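Local atomic coordinates of nicotinamide-nucleotide adenylyltransferase NadR family / Ribosylnicotinamide kinase (Lactococcus lactis subsp. cremoris, PDB entry 6GYE), a protein that probably phosphorylates nicotinamide riboside to nicotinamide mononucleotide and adenylylates that product to NAD+, and here holds nicotinamide riboside in its kinase domain. Residues A57-P62 with R177-V182; F23-T28 with T158-N163; K65-L70 with I80-L85; T260-T265 with K287-E292. All coordinates share one frame; numbering follows the deposited sequence.

Contact 1 (A57-P62 with R177-V182). With NNR (Nicotinamide riboside), chain I; SO4 (sulfate ion), chain D.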
# COMPACT_ATOMS: atom_id res chain seq x y z
N ALA A 57 -9.36 4.05 -9.10
CA ALA A 57 -8.50 3.36 -10.06
C ALA A 57 -7.29 4.20 -10.43
O ALA A 57 -6.18 3.67 -10.61
CB ALA A 57 -9.31 3.00 -11.31
N GLN A 58 -7.46 5.52 -10.54
CA GLN A 58 -6.39 6.39 -11.01
C GLN A 58 -5.23 6.48 -10.03
O GLN A 58 -4.10 6.77 -10.44
CB GLN A 58 -6.95 7.76 -11.35
CG GLN A 58 -7.73 7.74 -12.65
CD GLN A 58 -8.50 9.01 -12.89
OE1 GLN A 58 -7.98 10.10 -12.69
NE2 GLN A 58 -9.75 8.87 -13.32
N ILE A 59 -5.46 6.25 -8.75
CA ILE A 59 -4.38 6.23 -7.78
C ILE A 59 -4.00 4.80 -7.41
O ILE A 59 -3.36 4.57 -6.38
CB ILE A 59 -4.70 7.07 -6.54
CG1 ILE A 59 -5.85 6.47 -5.74
CG2 ILE A 59 -5.03 8.52 -6.93
CD1 ILE A 59 -6.00 7.13 -4.38
N GLY A 60 -4.37 3.82 -8.25
CA GLY A 60 -3.98 2.45 -8.01
C GLY A 60 -4.87 1.69 -7.05
O GLY A 60 -4.41 0.71 -6.46
N LEU A 61 -6.11 2.11 -6.86
CA LEU A 61 -7.08 1.41 -6.03
C LEU A 61 -8.36 1.16 -6.83
O LEU A 61 -9.41 1.74 -6.54
CB LEU A 61 -7.38 2.19 -4.75
CG LEU A 61 -6.26 2.38 -3.72
CD1 LEU A 61 -6.74 3.30 -2.60
CD2 LEU A 61 -5.79 1.06 -3.11
N PRO A 62 -8.31 0.29 -7.84
CA PRO A 62 -9.52 0.03 -8.63
C PRO A 62 -10.58 -0.67 -7.79
O PRO A 62 -10.32 -1.16 -6.69
CB PRO A 62 -9.04 -0.87 -9.76
CG PRO A 62 -7.81 -1.56 -9.20
CD PRO A 62 -7.21 -0.63 -8.18
N ARG A 177 -0.51 0.11 3.45
CA ARG A 177 0.64 -0.26 2.62
C ARG A 177 0.68 0.56 1.34
O ARG A 177 1.74 1.06 0.93
CB ARG A 177 0.60 -1.76 2.33
CG ARG A 177 1.37 -2.17 1.09
CD ARG A 177 1.31 -3.67 0.88
NE ARG A 177 0.12 -4.14 0.17
CZ ARG A 177 -0.96 -4.66 0.75
NH1 ARG A 177 -1.02 -4.79 2.08
NH2 ARG A 177 -1.98 -5.06 -0.01
N HIS A 178 -0.49 0.74 0.71
CA HIS A 178 -0.57 1.46 -0.55
C HIS A 178 -0.05 2.89 -0.41
O HIS A 178 0.56 3.43 -1.35
CB HIS A 178 -2.01 1.47 -1.05
CG HIS A 178 -2.20 2.22 -2.33
ND1 HIS A 178 -1.98 1.65 -3.57
CD2 HIS A 178 -2.58 3.50 -2.57
CE1 HIS A 178 -2.23 2.54 -4.51
NE2 HIS A 178 -2.59 3.68 -3.93
N PHE A 179 -0.31 3.53 0.73
CA PHE A 179 0.03 4.95 0.89
C PHE A 179 1.38 5.16 1.55
O PHE A 179 1.77 6.30 1.82
CB PHE A 179 -1.04 5.67 1.70
CG PHE A 179 -2.33 5.83 0.97
CD1 PHE A 179 -2.46 6.80 -0.01
CD2 PHE A 179 -3.40 5.00 1.22
CE1 PHE A 179 -3.65 6.94 -0.70
CE2 PHE A 179 -4.58 5.13 0.53
CZ PHE A 179 -4.71 6.09 -0.43
N SER A 180 2.09 4.07 1.86
CA SER A 180 3.33 4.18 2.61
C SER A 180 4.43 4.79 1.74
O SER A 180 4.52 4.51 0.54
CB SER A 180 3.74 2.80 3.12
OG SER A 180 4.89 2.96 3.91
N LYS A 181 5.23 5.66 2.34
CA LYS A 181 6.49 6.08 1.74
C LYS A 181 7.58 5.05 2.03
O LYS A 181 7.65 4.49 3.13
CB LYS A 181 6.88 7.45 2.28
CG LYS A 181 6.03 8.63 1.75
CD LYS A 181 6.48 9.04 0.39
CE LYS A 181 5.73 10.29 -0.13
NZ LYS A 181 4.28 9.99 -0.21
N VAL A 182 8.46 4.82 1.06
CA VAL A 182 9.46 3.76 1.16
C VAL A 182 10.82 4.33 0.76
O VAL A 182 10.97 4.85 -0.35
CB VAL A 182 9.09 2.54 0.30
CG1 VAL A 182 10.18 1.45 0.36
CG2 VAL A 182 7.73 1.96 0.71
O2R NNR I . 4.25 -6.30 0.91
C2R NNR I . 4.11 -5.28 -0.09
C3R NNR I . 2.81 -5.38 -0.88
O3R NNR I . 2.00 -6.49 -0.46
C4R NNR I . 3.21 -5.55 -2.33
C5R NNR I . 2.66 -4.43 -3.19
O5R NNR I . 3.10 -4.61 -4.55
O4R NNR I . 4.64 -5.56 -2.40
C1R NNR I . 5.24 -5.40 -1.11
N1 NNR I . 6.06 -4.19 -1.08
C2 NNR I . 7.40 -4.30 -1.19
C6 NNR I . 5.48 -3.00 -0.95
C5 NNR I . 6.24 -1.83 -0.92
C4 NNR I . 7.62 -1.92 -1.04
C3 NNR I . 8.20 -3.17 -1.17
C7 NNR I . 9.69 -3.31 -1.30
O7 NNR I . 10.23 -4.36 -0.98
N7 NNR I . 10.39 -2.27 -1.75
S SO4 D . -1.35 -2.04 -2.88
O1 SO4 D . -2.28 -1.93 -1.77
O2 SO4 D . -0.92 -3.44 -2.98
O3 SO4 D . -1.99 -1.67 -4.13
O4 SO4 D . -0.21 -1.15 -2.67
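I59, G60 and L61 meet H178 and F179 where the helix-ending turn after helix 55-58 faces the connection into the kinase domain. A Schellman motif closes the helix. G60 is its C-prime residue, with a positive phi of 84°, and its N bonds to A57 O. The turn presents I59 O to the ring of H178. H178 NE2 donates to I59 O at 2.7 Å, but the bond is weak, with an angle of 123° at the hydrogen. The carbonyl oxygen lies at the ring edge, near its plane. H178 CG stands anti to the backbone N (chi1 179°), which directs CG toward the turn. L61 meets this ring tip to tip. Its CD2 lies over the centre of one face, 3.9 Å from the centroid, a CH-pi contact. The other branch, L61 CD1, touches F179 CZ at 4.1 Å. I59 CD1 reaches F179 CZ too, at 4.3 Å. H178 CD2 sits over the centre of one F179 face, so the two rings and L61 form one cluster. On its other nitrogen, H178 ND1 makes weak bonds to a sulfate, 3.4 Å to O3. R177 NE gives the same ion another weak bond. R177 also belongs to the nicotinamide riboside pocket. Helix 176-179 thus has the adenylyltransferase side at H178 and F179 and the ligand at R177. F179 also packs on P25 and P164, while strand 181-187 runs on beside strand 255-259.

Contact 2 (F23-T28 with T158-N163). With SO4 (sulfate ion), chain H; SO4 (sulfate ion), chain E.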
# COMPACT_ATOMS: atom_id res chain seq x y z
N PHE A 23 -14.56 4.56 -1.10
CA PHE A 23 -13.59 3.97 -0.16
C PHE A 23 -12.18 3.88 -0.74
O PHE A 23 -11.57 2.80 -0.80
CB PHE A 23 -14.06 2.59 0.30
CG PHE A 23 -15.41 2.58 0.92
CD1 PHE A 23 -15.61 3.14 2.17
CD2 PHE A 23 -16.49 2.02 0.26
CE1 PHE A 23 -16.86 3.14 2.75
CE2 PHE A 23 -17.74 1.98 0.85
CZ PHE A 23 -17.93 2.55 2.10
N ALA A 24 -11.67 5.03 -1.16
CA ALA A 24 -10.34 5.16 -1.75
C ALA A 24 -9.56 6.26 -1.03
O ALA A 24 -9.23 7.29 -1.62
CB ALA A 24 -10.45 5.47 -3.25
N PRO A 25 -9.21 6.05 0.25
CA PRO A 25 -9.37 4.85 1.07
C PRO A 25 -10.52 4.89 2.06
O PRO A 25 -11.09 5.95 2.30
CB PRO A 25 -8.06 4.82 1.84
CG PRO A 25 -7.84 6.30 2.15
CD PRO A 25 -8.39 7.05 0.96
N LEU A 26 -10.85 3.73 2.62
CA LEU A 26 -11.63 3.66 3.85
C LEU A 26 -10.87 4.37 4.98
O LEU A 26 -9.66 4.18 5.13
CB LEU A 26 -11.88 2.20 4.21
CG LEU A 26 -12.54 1.86 5.55
CD1 LEU A 26 -13.98 2.30 5.54
CD2 LEU A 26 -12.46 0.36 5.77
N HIS A 27 -11.57 5.19 5.76
CA HIS A 27 -10.93 5.86 6.89
C HIS A 27 -11.90 5.92 8.07
O HIS A 27 -13.04 5.46 7.98
CB HIS A 27 -10.40 7.25 6.51
CG HIS A 27 -11.46 8.20 6.04
ND1 HIS A 27 -12.37 8.79 6.89
CD2 HIS A 27 -11.73 8.69 4.80
CE1 HIS A 27 -13.17 9.59 6.19
NE2 HIS A 27 -12.79 9.55 4.92
N THR A 28 -11.43 6.48 9.19
CA THR A 28 -12.20 6.39 10.42
C THR A 28 -13.50 7.18 10.35
O THR A 28 -14.44 6.85 11.08
CB THR A 28 -11.37 6.83 11.64
OG1 THR A 28 -10.81 8.10 11.40
CG2 THR A 28 -10.21 5.89 11.87
N THR A 158 -10.10 13.33 0.62
CA THR A 158 -9.27 14.17 -0.24
C THR A 158 -7.96 14.53 0.44
O THR A 158 -6.89 14.49 -0.19
CB THR A 158 -10.06 15.42 -0.63
OG1 THR A 158 -11.05 15.07 -1.60
CG2 THR A 158 -9.15 16.48 -1.23
N GLN A 159 -8.01 14.88 1.73
CA GLN A 159 -6.79 15.23 2.46
C GLN A 159 -5.86 14.03 2.59
O GLN A 159 -4.64 14.17 2.51
CB GLN A 159 -7.17 15.80 3.83
CG GLN A 159 -7.88 17.17 3.72
CD GLN A 159 -8.52 17.66 5.03
OE1 GLN A 159 -8.62 16.92 6.00
NE2 GLN A 159 -8.98 18.91 5.03
N ILE A 160 -6.43 12.84 2.80
CA ILE A 160 -5.61 11.64 2.93
C ILE A 160 -4.86 11.36 1.63
O ILE A 160 -3.65 11.10 1.63
CB ILE A 160 -6.49 10.45 3.36
CG1 ILE A 160 -6.92 10.64 4.81
CG2 ILE A 160 -5.78 9.13 3.17
CD1 ILE A 160 -7.91 9.63 5.27
N ARG A 161 -5.57 11.44 0.50
CA ARG A 161 -4.94 11.20 -0.79
C ARG A 161 -3.88 12.25 -1.11
O ARG A 161 -2.86 11.92 -1.73
CB ARG A 161 -6.00 11.17 -1.89
CG ARG A 161 -6.90 9.92 -1.85
CD ARG A 161 -7.80 9.83 -3.07
NE ARG A 161 -8.77 10.91 -3.10
CZ ARG A 161 -10.00 10.81 -2.61
NH1 ARG A 161 -10.39 9.67 -2.07
NH2 ARG A 161 -10.83 11.84 -2.64
N GLU A 162 -4.07 13.49 -0.67
CA GLU A 162 -3.08 14.54 -0.90
C GLU A 162 -1.84 14.35 -0.04
O GLU A 162 -0.71 14.62 -0.49
CB GLU A 162 -3.68 15.92 -0.62
CG GLU A 162 -4.74 16.39 -1.59
CD GLU A 162 -5.31 17.75 -1.18
OE1 GLU A 162 -5.01 18.22 -0.06
OE2 GLU A 162 -6.06 18.35 -1.99
N ASN A 163 -2.01 13.95 1.22
CA ASN A 163 -0.89 13.85 2.16
C ASN A 163 -1.19 12.76 3.17
O ASN A 163 -1.61 13.04 4.31
CB ASN A 163 -0.64 15.19 2.85
CG ASN A 163 0.64 15.21 3.66
OD1 ASN A 163 1.29 14.19 3.85
ND2 ASN A 163 0.99 16.39 4.16
S SO4 H . -8.86 13.80 -5.22
O1 SO4 H . -7.97 14.03 -4.09
O2 SO4 H . -8.57 12.50 -5.80
O3 SO4 H . -10.25 13.84 -4.75
O4 SO4 H . -8.66 14.84 -6.22
S SO4 E . -16.01 8.32 -0.44
O1 SO4 E . -16.60 8.49 0.88
O2 SO4 E . -14.66 7.77 -0.35
O3 SO4 E . -16.91 7.42 -1.15
O4 SO4 E . -15.91 9.59 -1.15
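The loop A24-P25, with a cis peptide bond before P25, comes closest to helix 151-162 at R161, where the CA atoms of P25 and R161 are 8.0 Å apart. R161 makes the polar link. Its NH1 donates to A24 O at 2.7 Å, with 157° at the hydrogen. The oxygen lies almost in the guanidinium plane, whereas the donor stands 45° above the carbonyl plane. The chain bends at chi3 (-66°), which places NE; NE and NH2 face a sulfate. R161 NH2 bonds to sulfate O3 at 3.0 Å, and NE makes weaker bonds to O2 and O1. One guanidinium therefore grips both the loop carbonyl and the anion.

I160 supplies the apolar half. Its CG2 branch touches P25 CG at 3.6 Å, and its other end, CD1, lies 3.7 Å from H27 CB. H27 is the N-cap of helix 28-40, and its ND1 takes the G29 N-H. Its NE2 bonds to I153 O of helix 151-162. F23 N holds a second sulfate by a bond of 3.3 Å to O2.

The sequence from H27 to H30 (HTGH) and the S156-R161 run (SATQIR) match the two signatures of nucleotidyltransferases. In relatives these bind ATP phosphates, so the sulfates probably mark phosphate sites of the adenylyltransferase domain.

Contact 3 (K65-L70 with I80-L85). With SO4 (sulfate ion), chain D.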
# COMPACT_ATOMS: atom_id res chain seq x y z
N LYS A 65 -10.06 -4.05 -6.06
CA LYS A 65 -9.16 -4.05 -4.92
C LYS A 65 -9.80 -3.40 -3.69
O LYS A 65 -9.63 -3.89 -2.57
CB LYS A 65 -7.85 -3.34 -5.28
CG LYS A 65 -6.90 -3.25 -4.08
CD LYS A 65 -5.62 -2.51 -4.41
CE LYS A 65 -4.75 -3.30 -5.37
NZ LYS A 65 -3.54 -2.51 -5.74
N ARG A 66 -10.52 -2.29 -3.88
CA ARG A 66 -11.23 -1.68 -2.76
C ARG A 66 -12.26 -2.63 -2.17
O ARG A 66 -12.44 -2.69 -0.95
CB ARG A 66 -11.92 -0.38 -3.19
CG ARG A 66 -11.04 0.59 -3.92
CD ARG A 66 -11.72 1.93 -4.05
NE ARG A 66 -11.70 2.32 -5.44
CZ ARG A 66 -12.76 2.44 -6.22
NH1 ARG A 66 -13.98 2.27 -5.73
NH2 ARG A 66 -12.59 2.77 -7.48
N PHE A 67 -12.96 -3.36 -3.03
CA PHE A 67 -13.91 -4.34 -2.55
C PHE A 67 -13.21 -5.39 -1.69
O PHE A 67 -13.65 -5.67 -0.57
CB PHE A 67 -14.64 -4.98 -3.73
CG PHE A 67 -15.39 -6.23 -3.39
CD1 PHE A 67 -16.63 -6.16 -2.77
CD2 PHE A 67 -14.87 -7.48 -3.72
CE1 PHE A 67 -17.34 -7.33 -2.48
CE2 PHE A 67 -15.57 -8.64 -3.43
CZ PHE A 67 -16.81 -8.57 -2.81
N ARG A 68 -12.10 -5.96 -2.18
CA ARG A 68 -11.38 -6.97 -1.39
C ARG A 68 -10.86 -6.37 -0.08
O ARG A 68 -11.01 -6.98 0.98
CB ARG A 68 -10.21 -7.57 -2.18
CG ARG A 68 -10.61 -8.55 -3.28
CD ARG A 68 -11.47 -9.68 -2.74
NE ARG A 68 -11.67 -10.78 -3.69
CZ ARG A 68 -10.85 -11.82 -3.84
NH1 ARG A 68 -9.74 -11.93 -3.09
NH2 ARG A 68 -11.14 -12.76 -4.74
N TYR A 69 -10.31 -5.16 -0.14
CA TYR A 69 -9.81 -4.53 1.08
C TYR A 69 -10.93 -4.32 2.11
O TYR A 69 -10.71 -4.50 3.32
CB TYR A 69 -9.14 -3.20 0.74
CG TYR A 69 -7.79 -3.34 0.11
CD1 TYR A 69 -7.27 -4.59 -0.20
CD2 TYR A 69 -6.99 -2.22 -0.12
CE1 TYR A 69 -6.02 -4.72 -0.76
CE2 TYR A 69 -5.72 -2.34 -0.69
CZ TYR A 69 -5.24 -3.60 -1.00
OH TYR A 69 -3.98 -3.73 -1.56
N LEU A 70 -12.11 -3.91 1.65
CA LEU A 70 -13.24 -3.73 2.56
C LEU A 70 -13.67 -5.05 3.18
O LEU A 70 -13.97 -5.12 4.38
CB LEU A 70 -14.43 -3.09 1.82
CG LEU A 70 -14.64 -1.57 1.80
CD1 LEU A 70 -15.26 -1.07 3.10
CD2 LEU A 70 -13.35 -0.84 1.54
N ILE A 80 -22.57 -7.14 9.21
CA ILE A 80 -22.08 -6.22 8.19
C ILE A 80 -21.58 -7.02 7.00
O ILE A 80 -20.65 -7.82 7.13
CB ILE A 80 -20.97 -5.28 8.71
CG1 ILE A 80 -21.48 -4.42 9.87
CG2 ILE A 80 -20.47 -4.36 7.60
CD1 ILE A 80 -20.41 -3.56 10.49
N LYS A 81 -22.21 -6.81 5.84
CA LYS A 81 -21.84 -7.43 4.58
C LYS A 81 -21.31 -6.36 3.64
O LYS A 81 -21.76 -5.22 3.67
CB LYS A 81 -23.05 -8.14 3.96
CG LYS A 81 -22.77 -8.89 2.65
CD LYS A 81 -21.97 -10.16 2.90
CE LYS A 81 -21.73 -10.95 1.61
NZ LYS A 81 -20.88 -12.14 1.90
N VAL A 82 -20.35 -6.75 2.80
CA VAL A 82 -19.72 -5.86 1.83
C VAL A 82 -20.05 -6.36 0.43
O VAL A 82 -19.84 -7.55 0.13
CB VAL A 82 -18.19 -5.78 2.00
CG1 VAL A 82 -17.59 -4.93 0.89
CG2 VAL A 82 -17.83 -5.21 3.37
N SER A 83 -20.53 -5.46 -0.42
CA SER A 83 -20.96 -5.81 -1.77
C SER A 83 -20.48 -4.75 -2.75
O SER A 83 -20.17 -3.61 -2.37
CB SER A 83 -22.48 -5.97 -1.85
OG SER A 83 -23.11 -4.72 -1.66
N MET A 84 -20.44 -5.13 -4.02
CA MET A 84 -19.85 -4.33 -5.08
C MET A 84 -20.95 -3.85 -6.02
O MET A 84 -21.76 -4.66 -6.48
CB MET A 84 -18.83 -5.17 -5.86
CG MET A 84 -17.65 -4.43 -6.42
SD MET A 84 -16.48 -5.54 -7.23
CE MET A 84 -17.29 -5.79 -8.81
N LEU A 85 -20.98 -2.54 -6.29
CA LEU A 85 -21.86 -1.95 -7.30
C LEU A 85 -21.00 -1.48 -8.47
O LEU A 85 -20.39 -0.41 -8.40
CB LEU A 85 -22.70 -0.80 -6.76
CG LEU A 85 -23.63 -0.19 -7.82
CD1 LEU A 85 -24.49 -1.27 -8.44
CD2 LEU A 85 -24.52 0.88 -7.25
S SO4 D . -1.35 -2.04 -2.88
O1 SO4 D . -2.28 -1.93 -1.77
O2 SO4 D . -0.92 -3.44 -2.98
O3 SO4 D . -1.99 -1.67 -4.13
O4 SO4 D . -0.21 -1.15 -2.67
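F67 points its ring edge at strand 80-86. Atom CE1 comes within 3.6 Å of V82 O, and S83 CA also lies near the ring plane at that edge. F67 CG stands anti to the backbone N (chi1 166°), which sets CG on the strand side. The helix runs antiparallel to the strand, at 176°, with the axes 8.5 Å apart.

M84 crosses F67 at about a right angle. Its CB touches F67 CD1 at 3.9 Å. Its SD lies 4.5 Å from the ring centroid, 30° off the ring normal. This is an oblique Met-aromatic contact. The M84 chain then bends at chi3, and its side chain also packs on L63 and E64 of the same helix.

V82 slides past F67 in the opposite direction. Its CG1 is shared: it lies 3.8 Å from L70 CB and 4.0 Å from F67 CD1. L70, one turn of helix beyond F67, and V82 on the strand are both buried.

Helix 63-73 joins strands 43-50 and 80-86, which are parallel neighbours, so this is a beta-alpha-beta crossover. K65 and Y69 take no part in the strand contact. K65 CG packs over one face of the Y69 ring, toward its rim. K65 NZ and Y69 OH both approach a sulfate unusually closely, so those details are doubtful.

No hydrogen bond joins the helix segment to the strand segment. V82 O, the polar atom at the F67 edge, accepts instead from R71 NE. The contact is thus apolar and sulfur-aromatic, with the carbonyl satisfied from the next turn of the helix.

Contact 4 (T260-T265 with K287-E292). With NNR (Nicotinamide riboside), chain I.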
# COMPACT_ATOMS: atom_id res chain seq x y z
N THR A 260 18.59 -2.66 1.61
CA THR A 260 18.79 -3.35 0.33
C THR A 260 17.52 -4.04 -0.18
O THR A 260 16.50 -4.10 0.52
CB THR A 260 19.95 -4.38 0.37
OG1 THR A 260 19.54 -5.58 1.02
CG2 THR A 260 21.16 -3.83 1.07
N ASP A 261 17.57 -4.54 -1.40
CA ASP A 261 16.39 -5.04 -2.10
C ASP A 261 16.86 -6.03 -3.18
O ASP A 261 18.04 -6.42 -3.20
CB ASP A 261 15.62 -3.88 -2.72
CG ASP A 261 16.30 -3.36 -3.97
OD1 ASP A 261 17.55 -3.35 -4.01
OD2 ASP A 261 15.58 -3.03 -4.92
N ALA A 262 15.97 -6.37 -4.12
CA ALA A 262 16.34 -7.36 -5.14
C ALA A 262 17.35 -6.81 -6.14
O ALA A 262 18.18 -7.57 -6.66
CB ALA A 262 15.09 -7.88 -5.85
N ILE A 263 17.32 -5.50 -6.42
CA ILE A 263 18.31 -4.92 -7.32
C ILE A 263 19.72 -5.13 -6.76
O ILE A 263 20.65 -5.51 -7.48
CB ILE A 263 18.02 -3.43 -7.58
CG1 ILE A 263 16.74 -3.30 -8.40
CG2 ILE A 263 19.18 -2.77 -8.31
CD1 ILE A 263 16.45 -1.94 -8.84
N VAL A 264 19.89 -4.87 -5.47
CA VAL A 264 21.19 -5.10 -4.83
C VAL A 264 21.60 -6.56 -5.00
O VAL A 264 22.73 -6.86 -5.41
CB VAL A 264 21.14 -4.69 -3.35
CG1 VAL A 264 22.38 -5.21 -2.60
CG2 VAL A 264 21.05 -3.18 -3.25
N THR A 265 20.69 -7.50 -4.71
CA THR A 265 21.02 -8.91 -4.91
C THR A 265 21.31 -9.20 -6.37
O THR A 265 22.18 -10.03 -6.68
CB THR A 265 19.89 -9.81 -4.43
OG1 THR A 265 19.60 -9.50 -3.07
CG2 THR A 265 20.27 -11.32 -4.54
N LYS A 287 10.11 -10.38 -11.74
CA LYS A 287 8.90 -10.43 -10.92
C LYS A 287 9.08 -9.64 -9.62
O LYS A 287 8.30 -8.74 -9.31
CB LYS A 287 8.55 -11.90 -10.64
CG LYS A 287 7.11 -12.21 -10.28
CD LYS A 287 6.85 -12.02 -8.79
CE LYS A 287 5.36 -12.15 -8.46
NZ LYS A 287 5.06 -11.92 -7.00
N THR A 288 10.15 -9.92 -8.88
CA THR A 288 10.31 -9.28 -7.58
C THR A 288 10.56 -7.78 -7.70
O THR A 288 9.98 -6.98 -6.95
CB THR A 288 11.42 -9.96 -6.80
OG1 THR A 288 11.15 -11.37 -6.72
CG2 THR A 288 11.54 -9.34 -5.39
N ILE A 289 11.43 -7.37 -8.63
CA ILE A 289 11.70 -5.95 -8.77
C ILE A 289 10.44 -5.22 -9.20
O ILE A 289 10.19 -4.08 -8.78
CB ILE A 289 12.87 -5.73 -9.76
CG1 ILE A 289 14.18 -6.22 -9.13
CG2 ILE A 289 12.99 -4.24 -10.14
CD1 ILE A 289 15.36 -6.25 -10.10
N ALA A 290 9.60 -5.87 -10.00
CA ALA A 290 8.33 -5.27 -10.40
C ALA A 290 7.36 -5.06 -9.24
O ALA A 290 6.46 -4.22 -9.35
CB ALA A 290 7.64 -6.15 -11.45
N ASP A 291 7.51 -5.81 -8.14
CA ASP A 291 6.63 -5.67 -6.99
C ASP A 291 7.15 -4.66 -5.98
O ASP A 291 6.55 -4.53 -4.91
CB ASP A 291 6.44 -7.01 -6.28
CG ASP A 291 5.60 -7.97 -7.06
OD1 ASP A 291 4.89 -7.53 -7.98
OD2 ASP A 291 5.65 -9.18 -6.75
N GLU A 292 8.27 -4.02 -6.25
CA GLU A 292 8.84 -3.05 -5.32
C GLU A 292 8.32 -1.65 -5.62
O GLU A 292 8.17 -1.26 -6.78
CB GLU A 292 10.36 -3.08 -5.39
CG GLU A 292 10.94 -4.44 -5.00
CD GLU A 292 12.46 -4.41 -4.90
OE1 GLU A 292 13.01 -3.30 -5.05
OE2 GLU A 292 13.09 -5.47 -4.66
O2R NNR I . 4.25 -6.30 0.91
C2R NNR I . 4.11 -5.28 -0.09
C3R NNR I . 2.81 -5.38 -0.88
O3R NNR I . 2.00 -6.49 -0.46
C4R NNR I . 3.21 -5.55 -2.33
C5R NNR I . 2.66 -4.43 -3.19
O5R NNR I . 3.10 -4.61 -4.55
O4R NNR I . 4.64 -5.56 -2.40
C1R NNR I . 5.24 -5.40 -1.11
N1 NNR I . 6.06 -4.19 -1.08
C2 NNR I . 7.40 -4.30 -1.19
C6 NNR I . 5.48 -3.00 -0.95
C5 NNR I . 6.24 -1.83 -0.92
C4 NNR I . 7.62 -1.92 -1.04
C3 NNR I . 8.20 -3.17 -1.17
C7 NNR I . 9.69 -3.31 -1.30
O7 NNR I . 10.23 -4.36 -0.98
N7 NNR I . 10.39 -2.27 -1.75
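D261 and A262 meet E292 at the start of helix 262-272, in the P-loop NTPase domain that probably carries the ribosylnicotinamide kinase activity. The segment K287-E292 is the end of helix 275-290 and the loop after it, which lines the nicotinamide riboside pocket.

The polar contacts centre on the helix start. D261 is the N-cap. Its CG lies between the backbone N and the carbonyl carbon (chi1 76°), and its OD1 accepts from V264 N at 3.1 Å. The donor meets that oxygen from above the carboxylate plane. D261 OD2 takes a weaker bond from I263 N. A262 N, in the first turn, donates to E292 OE2 at 3.1 Å, with 162° at the hydrogen. E292 OE2 accepts with its syn lone pair. The side chains of D261 and E292 cross at about a right angle, and their carboxylate planes are 59° apart, with D261 OD2 only 2.6 Å from E292 OE1.

The apolar contacts involve A262, I263, T288 and I289. A262 CB touches I289 CG1 at 3.8 Å and T288 CG2 a little farther off. I263 CG1 meets I289 CD1 at 3.7 Å, and these two isoleucines cross at about a right angle. I263 also packs on helix 320-333.

A salt bridge holds the end of the second helix. K287 NZ meets D291 OD2 nearly along its C-O axis at 2.8 Å. The ligand lies against the same loop: E292 CB is 3.7 Å from amide N7 of nicotinamide riboside, and ribose O5R makes a weak bond to D291 O.

How the contacts relate
Contacts 2 and 3 lie in the adenylyltransferase half, contact 1 at the junction, and contact 4 in the kinase half. Contact 1 lies about 10 Å from contact 2 and 17 Å from contact 3, centre to centre. It touches both: I59 packs on R161, and L61 O meets R66 NE. Helix 55-58 is followed by helix 63-73, and helix 151-162 by helix 176-179; strand 80-86 edges the first parallel sheet. Contact 3 is nested inside the loops closed by contacts 1 and 2, whose segments alternate. Contact 4 follows, its centre about 31 Å from that of contact 3. Contacts 1 and 4 do not touch, but both reach nicotinamide riboside, so junction and kinase residues line one pocket.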